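Plasmin and fibronectin-binding protein A (Streptococcus pneumoniae, PDB 4MR0) acts as a fibronectin-dependent surface adhesin and invasin binding human fibronectin, plasmin, plasminogen and serum albumin, and is seen here as its parallel beta-helix part. Local coordinates at residues K161-L166 and G197-D202; I192-G197 and G244-G249; A269-G274 and K313-A318. All blocks are in the same frame, centred on the assembly; numbering follows the deposited sequence.

How the contacts relate
The three contacts lie on successive rungs of a parallel beta-helix, on the same side of the chain's centre. Contact 2 (192-197 with 244-249) is the middle one, its centre about 8 Å from the centres of contacts 1 and 3, which are about 13 Å apart. Contacts 1 and 2 share Gly197 and interleave along the chain; both close before contact 3 opens. Strands 164-165, 194-195, 243-252 and 270-273 are paired in that order, and 197-202 and 313-318 are loops that contact this face. Phe199 of contact 1 packs on Tyr317 O of contact 3. Contacts 1 and 3 thus each tie a loop to the helix through manganese, with the strand ladder of contact 2 between them.

Contact 1: K161-L166 and G197-D202; sequences KEIVFL and GLFTDD. With MN (manganese (II) ion), chain F.
Glu162 and Thr200 meet through a manganese ion. Glu162 OE2 binds the metal at 2.2 Å, as does the backbone oxygen Thr200 O; His189 and three waters complete the shell of six. The other carboxylate oxygen, Glu162 OE1, uses its anti lone pair to accept the backbone N-H of Ile163 (N to OE1 2.7 Å), and it also accepts a hydrogen bond from a metal-bound water. That water donates a second one to Phe199 O, at 2.6 Å from the water oxygen, so one ligand water ties the carboxylate to the opposite backbone. A second ligand water donates to Asp201 OD2, which places Asp201 in the second shell; its charge and that of the ligand Glu162 would both favour the cation.

The segments join strand 164-165, on a rung of the parallel beta-helix, to the loop that follows strand 194-195 of the next rung.

Apolar packing centres on Phe165, whose CG is anti to its carbonyl carbon (chi1 -55°). Leu198 CD2 sits over one face of the ring, a CH-pi contact 4.0 Å from the centroid, and the two side chains cross at about a right angle. Gly197 O approaches the same ring obliquely, 3.0 Å from Phe165 CD1, and has no hydrogen-bonding partner in the model. Nearer the metal, Ile163 CD1 touches Phe199 CD1 at 4.0 Å, while the Phe199 ring packs edge-to-face with His189.

Contact 2: I192-G197 and G244-G249; sequences IVFMTG and GAFAIG
Phe194 and Phe246 both hold CG anti to their own carbonyl carbon (chi1 -62° and -71°); since both residues point to the same face of the sheet, the matching CG positions let the rings run side by side, pointing the same way. Their planes lie 25° apart but are slid, with centroids at 5.2 Å, so overlap is slight; Phe194 CD2 comes over a face of the Phe246 ring, and Phe194 CB meets Phe246 CD1 at 3.6 Å. On the other face Met195 CG packs against Ala247 CB at 3.5 Å, and Ile192 CG2 reaches the same methyl.

A parallel ladder joins the backbones. Phe194 N donates to Ala245 O and Phe194 O accepts from Ala247 N, both at 2.8 Å, while Thr196 N donates to Ala247 O. Beyond the ladder Thr196 OG1 takes over, accepting Gly249 N at 3.1 Å.

Each chain turns a corner, at Val193 and at Ala245, as expected where one face of a beta-helix passes into the next. Both rings meet Tyr216 edge-to-face and touch Ile221 of strand 220-222; Phe194 also touches Ile180 of strand 178-182. Strands 164-165 and 270-273 flank the pair as the adjoining rungs.

Contact 3: A269-G274 and K313-A318; sequences AIQIAG and KGFPYA. With MN (manganese (II) ion), chain G.
A manganese site on the outer side of the parallel beta-helix joins strand 270-273 to the loop that follows strand 306-308. Gln271 OE1 binds the metal at 2.3 Å, and so does the backbone oxygen Gly314 O, at 2.2 Å; Gln306 and Glu308 from the next rung supply the remaining three ligand atoms. The two oxygens, Gln271 OE1 and Gly314 O, are 3.3 Å apart as adjacent ligands of the same ion, with no hydrogen bond between them.

The other end of the amide is also held. Gln271 NE2 donates to Tyr317 OH at 2.8 Å in an almost straight bond, 175° at the hydrogen, with the hydroxyl oxygen in the amide plane. With OE1 on the metal and NE2 on the phenol, the two ends of the amide are told apart and its rotation is fixed. The side chain runs extended beyond CG (chi2 176°), carrying CD away from the strand toward the loop. It crosses the tyrosine at about a right angle, the amide and ring planes 75° apart, with NE2 near the ring plane at its edge. A water lies close to both groups, donating to Gln271 OE1 and hydrogen-bonding Tyr317 OH.

Strand 270-273 carries the end of the first PbH1 repeat, and Gln271 and Ala273, two positions apart, both turn toward the loop. Phe315 to Ala318 forms a type I beta turn, and within it Tyr317 CD2 lies over the centre of the Phe315 ring. Phe315 in turn meets the strand: Ala273 CB touches its CD1 at 3.5 Å, and Gln271 CB lies at the ring edge. Trp208 packs edge-to-face with Phe315, and Ile192 of a preceding rung touches both Gln271 and Tyr317.

Contact 1: K161-L166 and G197-D202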
loop_
_atom_site.group_PDB
_atom_site.type_symbol
_atom_site.label_atom_id
_atom_site.label_comp_id
_atom_site.label_asym_id
_atom_site.label_seq_id
_atom_site.Cartn_x
_atom_site.Cartn_y
_atom_site.Cartn_z
ATOM N N LYS A 161 -3.959 23.574 -13.359
ATOM C CA LYS A 161 -2.543 23.853 -13.551
ATOM C C LYS A 161 -1.792 24.111 -12.250
ATOM O O LYS A 161 -0.594 24.420 -12.261
ATOM C CB LYS A 161 -2.354 25.025 -14.513
ATOM C CG LYS A 161 -2.791 24.705 -15.939
ATOM C CD LYS A 161 -2.142 25.667 -16.919
ATOM C CE LYS A 161 -2.579 25.399 -18.344
ATOM N NZ LYS A 161 -1.806 26.255 -19.296
ATOM N N GLU A 162 -2.507 23.989 -11.137
ATOM C CA GLU A 162 -1.925 24.141 -9.808
ATOM C C GLU A 162 -2.751 23.302 -8.841
ATOM O O GLU A 162 -3.827 22.804 -9.194
ATOM C CB GLU A 162 -1.906 25.607 -9.357
ATOM C CG GLU A 162 -0.498 26.226 -9.255
ATOM C CD GLU A 162 0.306 25.754 -8.035
ATOM O OE1 GLU A 162 -0.191 24.918 -7.248
ATOM O OE2 GLU A 162 1.447 26.234 -7.857
ATOM N N ILE A 163 -2.234 23.154 -7.627
ATOM C CA ILE A 163 -2.857 22.359 -6.576
ATOM C C ILE A 163 -4.167 22.937 -6.061
ATOM O O ILE A 163 -4.294 24.146 -5.877
ATOM C CB ILE A 163 -1.888 22.216 -5.370
ATOM C CG1 ILE A 163 -0.552 21.630 -5.840
ATOM C CG2 ILE A 163 -2.510 21.341 -4.286
ATOM C CD1 ILE A 163 0.544 21.693 -4.783
ATOM N N VAL A 164 -5.134 22.052 -5.840
ATOM C CA VAL A 164 -6.440 22.412 -5.301
ATOM C C VAL A 164 -6.390 22.048 -3.816
ATOM O O VAL A 164 -5.886 20.982 -3.451
ATOM C CB VAL A 164 -7.565 21.595 -5.979
ATOM C CG1 VAL A 164 -8.904 21.891 -5.310
ATOM C CG2 VAL A 164 -7.616 21.919 -7.469
ATOM N N PHE A 165 -6.906 22.923 -2.963
ATOM C CA PHE A 165 -6.877 22.668 -1.532
ATOM C C PHE A 165 -8.239 22.350 -0.945
ATOM O O PHE A 165 -9.158 23.171 -0.991
ATOM C CB PHE A 165 -6.257 23.871 -0.824
ATOM C CG PHE A 165 -4.906 24.232 -1.362
ATOM C CD1 PHE A 165 -3.805 23.423 -1.104
ATOM C CD2 PHE A 165 -4.744 25.347 -2.185
ATOM C CE1 PHE A 165 -2.564 23.707 -1.667
ATOM C CE2 PHE A 165 -3.504 25.642 -2.754
ATOM C CZ PHE A 165 -2.412 24.819 -2.491
ATOM N N LEU A 166 -8.366 21.142 -0.406
ATOM C CA LEU A 166 -9.607 20.709 0.208
ATOM C C LEU A 166 -9.713 21.451 1.530
ATOM O O LEU A 166 -8.695 21.806 2.128
ATOM C CB LEU A 166 -9.575 19.199 0.446
ATOM C CG LEU A 166 -9.371 18.372 -0.832
ATOM C CD1 LEU A 166 -9.237 16.900 -0.475
ATOM C CD2 LEU A 166 -10.542 18.596 -1.791
ATOM N N GLY A 197 -3.824 21.013 2.953
ATOM C CA GLY A 197 -3.092 22.106 3.563
ATOM C C GLY A 197 -2.453 22.919 2.457
ATOM O O GLY A 197 -2.302 22.429 1.339
ATOM N N LEU A 198 -2.063 24.152 2.758
ATOM C CA LEU A 198 -1.467 25.017 1.748
ATOM C C LEU A 198 -0.046 24.657 1.336
ATOM O O LEU A 198 0.746 24.144 2.128
ATOM C CB LEU A 198 -1.485 26.472 2.225
ATOM C CG LEU A 198 -2.859 27.119 2.428
ATOM C CD1 LEU A 198 -2.672 28.570 2.864
ATOM C CD2 LEU A 198 -3.661 27.054 1.129
ATOM N N PHE A 199 0.254 24.930 0.072
ATOM C CA PHE A 199 1.581 24.716 -0.482
ATOM C C PHE A 199 1.758 25.744 -1.595
ATOM O O PHE A 199 0.849 25.963 -2.396
ATOM C CB PHE A 199 1.739 23.299 -1.050
ATOM C CG PHE A 199 3.133 23.010 -1.547
ATOM C CD1 PHE A 199 3.545 23.447 -2.806
ATOM C CD2 PHE A 199 4.058 22.370 -0.723
ATOM C CE1 PHE A 199 4.855 23.254 -3.239
ATOM C CE2 PHE A 199 5.376 22.171 -1.145
ATOM C CZ PHE A 199 5.776 22.616 -2.404
ATOM N N THR A 200 2.920 26.386 -1.627
ATOM C CA THR A 200 3.222 27.387 -2.645
ATOM C C THR A 200 4.455 26.931 -3.418
ATOM O O THR A 200 4.355 26.448 -4.542
ATOM C CB THR A 200 3.496 28.767 -2.007
ATOM O OG1 THR A 200 4.447 28.628 -0.942
ATOM C CG2 THR A 200 2.211 29.359 -1.452
ATOM N N ASP A 201 5.621 27.078 -2.803
ATOM C CA ASP A 201 6.866 26.655 -3.436
ATOM C C ASP A 201 7.769 26.028 -2.389
ATOM O O ASP A 201 7.592 26.253 -1.191
ATOM C CB ASP A 201 7.579 27.846 -4.083
ATOM C CG ASP A 201 6.688 28.599 -5.060
ATOM O OD1 ASP A 201 5.965 29.520 -4.621
ATOM O OD2 ASP A 201 6.694 28.255 -6.263
ATOM N N ASP A 202 8.729 25.232 -2.836
ATOM C CA ASP A 202 9.648 24.590 -1.908
ATOM C C ASP A 202 10.459 25.685 -1.216
ATOM O O ASP A 202 10.908 26.637 -1.859
ATOM C CB ASP A 202 10.563 23.623 -2.662
ATOM C CG ASP A 202 11.428 22.796 -1.734
ATOM O OD1 ASP A 202 10.955 22.450 -0.629
ATOM O OD2 ASP A 202 12.573 22.477 -2.117
HETATM MN MN MN F . 2.906 26.208 -6.227
HETATM O O HOH W 1 1.098 25.327 -4.946
HETATM O O HOH W 2 4.453 27.317 -7.665
HETATM O O HOH W 3 1.937 28.170 -5.636
#

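Contact 2: I192-G197 and G244-G249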
loop_
_atom_site.group_PDB
_atom_site.type_symbol
_atom_site.label_atom_id
_atom_site.label_comp_id
_atom_site.label_asym_id
_atom_site.label_seq_id
_atom_site.Cartn_x
_atom_site.Cartn_y
_atom_site.Cartn_z
ATOM N N ILE A 192 0.688 16.954 -7.430
ATOM C CA ILE A 192 -0.379 16.247 -6.729
ATOM C C ILE A 192 -1.589 17.168 -6.809
ATOM O O ILE A 192 -1.510 18.333 -6.426
ATOM C CB ILE A 192 0.026 16.000 -5.263
ATOM C CG1 ILE A 192 1.313 15.161 -5.235
ATOM C CG2 ILE A 192 -1.114 15.318 -4.500
ATOM C CD1 ILE A 192 1.920 14.968 -3.838
ATOM N N VAL A 193 -2.699 16.638 -7.312
ATOM C CA VAL A 193 -3.924 17.413 -7.513
ATOM C C VAL A 193 -4.617 18.035 -6.302
ATOM O O VAL A 193 -4.963 19.218 -6.327
ATOM C CB VAL A 193 -4.966 16.572 -8.291
ATOM C CG1 VAL A 193 -6.171 17.428 -8.642
ATOM C CG2 VAL A 193 -4.334 16.017 -9.556
ATOM N N PHE A 194 -4.825 17.247 -5.252
ATOM C CA PHE A 194 -5.506 17.719 -4.049
ATOM C C PHE A 194 -4.664 17.605 -2.778
ATOM O O PHE A 194 -3.989 16.596 -2.570
ATOM C CB PHE A 194 -6.799 16.922 -3.836
ATOM C CG PHE A 194 -7.800 17.067 -4.943
ATOM C CD1 PHE A 194 -8.489 18.263 -5.117
ATOM C CD2 PHE A 194 -8.042 16.016 -5.820
ATOM C CE1 PHE A 194 -9.417 18.405 -6.140
ATOM C CE2 PHE A 194 -8.965 16.145 -6.846
ATOM C CZ PHE A 194 -9.651 17.348 -7.008
ATOM N N MET A 195 -4.730 18.640 -1.937
ATOM C CA MET A 195 -4.023 18.674 -0.655
ATOM C C MET A 195 -4.952 19.240 0.424
ATOM O O MET A 195 -5.878 19.995 0.115
ATOM C CB MET A 195 -2.776 19.541 -0.750
ATOM C CG MET A 195 -1.635 18.908 -1.532
ATOM S SD MET A 195 -0.076 19.824 -1.367
ATOM C CE MET A 195 0.981 18.996 -2.515
ATOM N N THR A 196 -4.724 18.857 1.682
ATOM C CA THR A 196 -5.549 19.332 2.790
ATOM C C THR A 196 -4.858 20.452 3.561
ATOM O O THR A 196 -5.252 20.802 4.676
ATOM C CB THR A 196 -5.881 18.199 3.772
ATOM O OG1 THR A 196 -4.670 17.697 4.348
ATOM C CG2 THR A 196 -6.617 17.072 3.061
ATOM N N GLY A 197 -3.824 21.013 2.953
ATOM C CA GLY A 197 -3.092 22.106 3.563
ATOM C C GLY A 197 -2.453 22.919 2.457
ATOM O O GLY A 197 -2.302 22.429 1.339
ATOM N N GLY A 244 0.615 12.546 -8.378
ATOM C CA GLY A 244 -0.295 11.849 -7.482
ATOM C C GLY A 244 -1.637 12.560 -7.463
ATOM O O GLY A 244 -1.814 13.573 -8.153
ATOM N N ALA A 245 -2.579 12.060 -6.667
ATOM C CA ALA A 245 -3.903 12.680 -6.600
ATOM C C ALA A 245 -4.212 13.383 -5.283
ATOM O O ALA A 245 -4.745 14.496 -5.278
ATOM C CB ALA A 245 -4.990 11.632 -6.878
ATOM N N PHE A 246 -3.886 12.728 -4.171
ATOM C CA PHE A 246 -4.178 13.279 -2.851
ATOM C C PHE A 246 -3.003 13.296 -1.881
ATOM O O PHE A 246 -2.239 12.340 -1.803
ATOM C CB PHE A 246 -5.303 12.472 -2.180
ATOM C CG PHE A 246 -6.662 12.672 -2.791
ATOM C CD1 PHE A 246 -7.468 13.733 -2.393
ATOM C CD2 PHE A 246 -7.153 11.772 -3.736
ATOM C CE1 PHE A 246 -8.749 13.898 -2.925
ATOM C CE2 PHE A 246 -8.431 11.928 -4.273
ATOM C CZ PHE A 246 -9.231 12.986 -3.868
ATOM N N ALA A 247 -2.877 14.396 -1.143
ATOM C CA ALA A 247 -1.864 14.529 -0.100
ATOM C C ALA A 247 -2.707 14.923 1.111
ATOM O O ALA A 247 -3.075 16.085 1.285
ATOM C CB ALA A 247 -0.865 15.624 -0.434
ATOM N N ILE A 248 -3.042 13.924 1.921
ATOM C CA ILE A 248 -3.863 14.102 3.108
ATOM C C ILE A 248 -2.978 14.141 4.350
ATOM O O ILE A 248 -2.414 13.128 4.750
ATOM C CB ILE A 248 -4.872 12.939 3.219
ATOM C CG1 ILE A 248 -5.733 12.888 1.946
ATOM C CG2 ILE A 248 -5.756 13.110 4.447
ATOM C CD1 ILE A 248 -6.520 11.618 1.800
ATOM N N GLY A 249 -2.853 15.316 4.954
ATOM C CA GLY A 249 -2.016 15.430 6.134
ATOM C C GLY A 249 -2.688 16.131 7.294
ATOM O O GLY A 249 -3.395 17.123 7.105
#

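Contact 3: A269-G274 and K313-A318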
loop_
_atom_site.group_PDB
_atom_site.type_symbol
_atom_site.label_atom_id
_atom_site.label_comp_id
_atom_site.label_asym_id
_atom_site.label_seq_id
_atom_site.Cartn_x
_atom_site.Cartn_y
_atom_site.Cartn_z
ATOM N N ALA A 269 -0.529 7.727 -5.477
ATOM C CA ALA A 269 -1.831 8.239 -5.860
ATOM C C ALA A 269 -2.398 8.948 -4.635
ATOM O O ALA A 269 -3.035 9.996 -4.738
ATOM C CB ALA A 269 -2.749 7.102 -6.277
ATOM N N ILE A 270 -2.141 8.369 -3.466
ATOM C CA ILE A 270 -2.629 8.923 -2.216
ATOM C C ILE A 270 -1.605 8.786 -1.099
ATOM O O ILE A 270 -0.983 7.742 -0.944
ATOM C CB ILE A 270 -3.913 8.192 -1.748
ATOM C CG1 ILE A 270 -5.028 8.359 -2.784
ATOM C CG2 ILE A 270 -4.357 8.731 -0.383
ATOM C CD1 ILE A 270 -6.268 7.511 -2.492
ATOM N N GLN A 271 -1.430 9.855 -0.326
ATOM C CA GLN A 271 -0.540 9.832 0.832
ATOM C C GLN A 271 -1.394 10.257 2.015
ATOM O O GLN A 271 -2.028 11.310 1.987
ATOM C CB GLN A 271 0.636 10.802 0.683
ATOM C CG GLN A 271 1.663 10.384 -0.356
ATOM C CD GLN A 271 2.764 11.416 -0.530
ATOM O OE1 GLN A 271 3.665 11.527 0.303
ATOM N NE2 GLN A 271 2.691 12.182 -1.613
ATOM N N ILE A 272 -1.414 9.420 3.043
ATOM C CA ILE A 272 -2.187 9.677 4.250
ATOM C C ILE A 272 -1.148 9.756 5.349
ATOM O O ILE A 272 -0.563 8.741 5.728
ATOM C CB ILE A 272 -3.163 8.503 4.523
ATOM C CG1 ILE A 272 -4.120 8.352 3.339
ATOM C CG2 ILE A 272 -3.943 8.746 5.815
ATOM C CD1 ILE A 272 -4.933 7.055 3.365
ATOM N N ALA A 273 -0.916 10.968 5.842
ATOM C CA ALA A 273 0.101 11.213 6.860
ATOM C C ALA A 273 -0.455 11.932 8.073
ATOM O O ALA A 273 -1.064 12.994 7.947
ATOM C CB ALA A 273 1.239 12.042 6.253
ATOM N N GLY A 274 -0.214 11.360 9.252
ATOM C CA GLY A 274 -0.703 11.960 10.476
ATOM C C GLY A 274 -2.192 12.230 10.418
ATOM O O GLY A 274 -2.682 13.198 11.003
ATOM N N LYS A 313 10.289 14.443 5.903
ATOM C CA LYS A 313 10.927 13.468 5.026
ATOM C C LYS A 313 9.885 12.721 4.186
ATOM O O LYS A 313 10.032 12.587 2.972
ATOM C CB LYS A 313 11.732 12.467 5.863
ATOM C CG LYS A 313 12.371 11.339 5.057
ATOM C CD LYS A 313 13.493 11.848 4.164
ATOM C CE LYS A 313 14.030 10.740 3.261
ATOM N NZ LYS A 313 14.475 9.542 4.039
ATOM N N GLY A 314 8.828 12.236 4.832
ATOM C CA GLY A 314 7.794 11.522 4.101
ATOM C C GLY A 314 6.652 12.400 3.602
ATOM O O GLY A 314 5.857 11.976 2.772
ATOM N N PHE A 315 6.558 13.627 4.103
ATOM C CA PHE A 315 5.476 14.524 3.699
ATOM C C PHE A 315 6.075 15.931 3.574
ATOM O O PHE A 315 5.820 16.808 4.399
ATOM C CB PHE A 315 4.363 14.487 4.763
ATOM C CG PHE A 315 3.005 14.864 4.247
ATOM C CD1 PHE A 315 2.259 13.965 3.483
ATOM C CD2 PHE A 315 2.476 16.124 4.506
ATOM C CE1 PHE A 315 1.003 14.319 2.991
ATOM C CE2 PHE A 315 1.224 16.489 4.020
ATOM C CZ PHE A 315 0.485 15.581 3.255
ATOM N N PRO A 316 6.880 16.155 2.526
ATOM C CA PRO A 316 7.554 17.428 2.246
ATOM C C PRO A 316 6.674 18.611 1.856
ATOM O O PRO A 316 7.187 19.689 1.550
ATOM C CB PRO A 316 8.538 17.050 1.140
ATOM C CG PRO A 316 7.773 16.021 0.371
ATOM C CD PRO A 316 7.162 15.167 1.466
ATOM N N TYR A 317 5.361 18.424 1.902
ATOM C CA TYR A 317 4.418 19.473 1.527
ATOM C C TYR A 317 4.104 20.444 2.655
ATOM O O TYR A 317 3.488 21.484 2.427
ATOM C CB TYR A 317 3.124 18.826 1.029
ATOM C CG TYR A 317 3.413 17.603 0.196
ATOM C CD1 TYR A 317 4.078 17.714 -1.024
ATOM C CD2 TYR A 317 3.111 16.325 0.673
ATOM C CE1 TYR A 317 4.447 16.585 -1.750
ATOM C CE2 TYR A 317 3.475 15.189 -0.039
ATOM C CZ TYR A 317 4.147 15.328 -1.250
ATOM O OH TYR A 317 4.545 14.217 -1.948
ATOM N N ALA A 318 4.526 20.100 3.869
ATOM C CA ALA A 318 4.275 20.944 5.025
ATOM C C ALA A 318 5.459 20.919 5.990
ATOM O O ALA A 318 6.411 20.152 5.801
ATOM C CB ALA A 318 3.005 20.484 5.740
HETATM MN MN MN G . 4.907 10.276 1.793
HETATM O O HOH W 4 6.406 12.428 -1.093
#